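Local coordinates for MAGE domain-containing protein (Xenopus laevis, PDB 7DG2) that probably serves as the Nse3 subunit of the Smc5/6 complex, pairing with Nse1 to bind and shape Nse4, at residues B[158-163]-B[167-172]. Numbering follows the deposited sequence.
Sequences YNKVPH and VEYEFR
Tyr158 lays its ring against that of Tyr169 in an offset stack, with centroids 4.4 Å apart and planes 9° from parallel. CD2 of Tyr169 sits over the centre of the Tyr158 ring, while CE2 of Tyr158 lies nearer the rim of its partner. Tyr158 also meets Phe171: its CD1 comes down on one face of the phenylalanine ring, 3.3 Å from Phe171 CZ, planes inclined at 40°. With CG anti to the backbone N (chi1 -174°), the Tyr158 ring swings across the neighbouring strand and lies between these two aromatics. Tyrosine suits the place because its flat carbon surface packs while its hydroxyl hydrogen-bonds Glu118. Cut back to an alanine, this position would probably leave Tyr169 without its stacking partner, uncover one side of Phe171 and take from Glu118 its hydroxyl partner. The aliphatic chain of Lys160 runs alongside Tyr169, its CG 3.4 Å from Tyr169 CE2, an apolar use of a long residue whose charged end can stay in solvent.

The backbone sets this register. Asn159 and Glu170 form an antiparallel hydrogen-bonded pair, each N to the other's O at 2.9 Å, and Val161 N reaches Glu168 O at 2.7 Å in a nearly straight bond. The side chains of Asn159 and Glu170 share the sheet face opposite Tyr158 and Phe171, where amide ND2 donates to a water that donates to carboxylate OE2; ND2 also bonds Glu157. Branched Val161 packs on the Glu170 chain, its CG2 3.6 Å from Glu170 OE1.

Within the MAGE homology domain, strand 169-173 runs antiparallel between 156-160 and the short 116-117; ring packing and the Tyr158–Glu118 bond tie this hairpin to helices 118-127 and 142-152, while the water-bridged side suits solvent.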
loop_
_atom_site.group_PDB
_atom_site.type_symbol
_atom_site.label_atom_id
_atom_site.label_comp_id
_atom_site.label_asym_id
_atom_site.label_seq_id
_atom_site.Cartn_x
_atom_site.Cartn_y
_atom_site.Cartn_z
ATOM N N TYR B 158 24.041 -3.271 -9.253
ATOM C CA TYR B 158 25.093 -3.312 -8.237
ATOM C C TYR B 158 26.129 -4.292 -8.768
ATOM O O TYR B 158 25.959 -5.505 -8.618
ATOM C CB TYR B 158 24.530 -3.759 -6.889
ATOM C CG TYR B 158 25.483 -3.724 -5.715
ATOM C CD1 TYR B 158 26.116 -2.549 -5.346
ATOM C CD2 TYR B 158 25.724 -4.868 -4.952
ATOM C CE1 TYR B 158 26.965 -2.502 -4.250
ATOM C CE2 TYR B 158 26.576 -4.832 -3.855
ATOM C CZ TYR B 158 27.197 -3.647 -3.511
ATOM O OH TYR B 158 28.049 -3.588 -2.427
ATOM N N ASN B 159 27.176 -3.770 -9.406
ATOM C CA ASN B 159 28.069 -4.571 -10.235
ATOM C C ASN B 159 29.496 -4.527 -9.710
ATOM O O ASN B 159 29.984 -3.471 -9.299
ATOM C CB ASN B 159 28.049 -4.076 -11.683
ATOM C CG ASN B 159 26.657 -4.105 -12.292
ATOM O OD1 ASN B 159 25.881 -5.026 -12.040
ATOM N ND2 ASN B 159 26.335 -3.090 -13.099
ATOM N N LYS B 160 30.169 -5.679 -9.737
ATOM C CA LYS B 160 31.583 -5.710 -9.385
ATOM C C LYS B 160 32.386 -4.906 -10.396
ATOM O O LYS B 160 32.172 -5.009 -11.607
ATOM C CB LYS B 160 32.093 -7.152 -9.340
ATOM C CG LYS B 160 31.628 -7.939 -8.136
ATOM C CD LYS B 160 31.997 -9.410 -8.260
ATOM C CE LYS B 160 31.497 -10.200 -7.064
ATOM N NZ LYS B 160 31.843 -11.641 -7.178
ATOM N N VAL B 161 33.299 -4.080 -9.895
ATOM C CA VAL B 161 34.182 -3.337 -10.788
ATOM C C VAL B 161 35.178 -4.340 -11.359
ATOM O O VAL B 161 35.898 -4.997 -10.594
ATOM C CB VAL B 161 34.885 -2.179 -10.065
ATOM C CG1 VAL B 161 35.784 -1.435 -11.035
ATOM C CG2 VAL B 161 33.858 -1.220 -9.464
ATOM N N PRO B 162 35.245 -4.505 -12.677
ATOM C CA PRO B 162 36.092 -5.563 -13.236
ATOM C C PRO B 162 37.569 -5.261 -13.048
ATOM O O PRO B 162 38.004 -4.108 -13.137
ATOM C CB PRO B 162 35.705 -5.580 -14.720
ATOM C CG PRO B 162 35.189 -4.206 -14.991
ATOM C CD PRO B 162 34.522 -3.755 -13.720
ATOM N N HIS B 163 38.333 -6.316 -12.759
ATOM C CA HIS B 163 39.793 -6.344 -12.711
ATOM C C HIS B 163 40.384 -5.605 -11.517
ATOM O O HIS B 163 41.612 -5.515 -11.423
ATOM C CB HIS B 163 40.431 -5.784 -13.992
ATOM C CG HIS B 163 39.918 -6.412 -15.251
ATOM N ND1 HIS B 163 40.196 -7.718 -15.600
ATOM C CD2 HIS B 163 39.138 -5.917 -16.242
ATOM C CE1 HIS B 163 39.609 -7.998 -16.751
ATOM N NE2 HIS B 163 38.960 -6.923 -17.161
ATOM N N VAL B 167 37.989 -6.418 -4.086
ATOM C CA VAL B 167 36.691 -6.344 -4.750
ATOM C C VAL B 167 36.008 -5.026 -4.411
ATOM O O VAL B 167 35.960 -4.605 -3.249
ATOM C CB VAL B 167 35.816 -7.551 -4.379
ATOM C CG1 VAL B 167 35.535 -7.595 -2.878
ATOM C CG2 VAL B 167 34.514 -7.525 -5.179
ATOM N N GLU B 168 35.502 -4.355 -5.441
ATOM C CA GLU B 168 34.844 -3.065 -5.316
ATOM C C GLU B 168 33.601 -3.079 -6.194
ATOM O O GLU B 168 33.567 -3.747 -7.231
ATOM C CB GLU B 168 35.798 -1.924 -5.719
ATOM C CG GLU B 168 35.207 -0.528 -5.638
ATOM C CD GLU B 168 36.217 0.553 -5.974
ATOM O OE1 GLU B 168 36.114 1.662 -5.406
ATOM O OE2 GLU B 168 37.117 0.291 -6.801
ATOM N N TYR B 169 32.575 -2.334 -5.782
ATOM C CA TYR B 169 31.303 -2.317 -6.489
ATOM C C TYR B 169 30.976 -0.921 -7.008
ATOM O O TYR B 169 31.392 0.093 -6.436
ATOM C CB TYR B 169 30.171 -2.805 -5.583
ATOM C CG TYR B 169 30.171 -4.299 -5.374
ATOM C CD1 TYR B 169 30.941 -4.878 -4.379
ATOM C CD2 TYR B 169 29.406 -5.131 -6.184
ATOM C CE1 TYR B 169 30.944 -6.249 -4.194
ATOM C CE2 TYR B 169 29.396 -6.495 -6.001
ATOM C CZ TYR B 169 30.170 -7.050 -5.007
ATOM O OH TYR B 169 30.169 -8.413 -4.827
ATOM N N GLU B 170 30.222 -0.881 -8.103
ATOM C CA GLU B 170 29.718 0.367 -8.654
ATOM C C GLU B 170 28.239 0.216 -8.991
ATOM O O GLU B 170 27.729 -0.890 -9.185
ATOM C CB GLU B 170 30.504 0.795 -9.896
ATOM C CG GLU B 170 30.473 -0.224 -11.016
ATOM C CD GLU B 170 31.534 0.042 -12.065
ATOM O OE1 GLU B 170 32.343 0.975 -11.869
ATOM O OE2 GLU B 170 31.552 -0.681 -13.081
ATOM N N PHE B 171 27.557 1.354 -9.069
ATOM C CA PHE B 171 26.116 1.394 -9.264
ATOM C C PHE B 171 25.766 2.007 -10.612
ATOM O O PHE B 171 26.401 2.972 -11.053
ATOM C CB PHE B 171 25.446 2.224 -8.176
ATOM C CG PHE B 171 25.346 1.555 -6.843
ATOM C CD1 PHE B 171 24.261 0.745 -6.542
ATOM C CD2 PHE B 171 26.288 1.803 -5.854
ATOM C CE1 PHE B 171 24.133 0.176 -5.289
ATOM C CE2 PHE B 171 26.162 1.242 -4.600
ATOM C CZ PHE B 171 25.094 0.422 -4.321
ATOM N N ARG B 172 24.730 1.461 -11.250
ATOM C CA ARG B 172 24.088 2.079 -12.402
ATOM C C ARG B 172 22.584 2.094 -12.152
ATOM O O ARG B 172 22.086 1.423 -11.245
ATOM C CB ARG B 172 24.394 1.317 -13.702
ATOM C CG ARG B 172 25.874 1.052 -13.958
ATOM C CD ARG B 172 26.078 0.378 -15.314
ATOM N NE ARG B 172 25.565 1.209 -16.402
ATOM C CZ ARG B 172 26.279 2.141 -17.028
ATOM N NH1 ARG B 172 27.540 2.355 -16.667
ATOM N NH2 ARG B 172 25.739 2.863 -18.007
HETATM O O HOH W 1 28.701 -1.414 -14.017
HETATM O O HOH W 2 36.240 -5.670 -7.994
#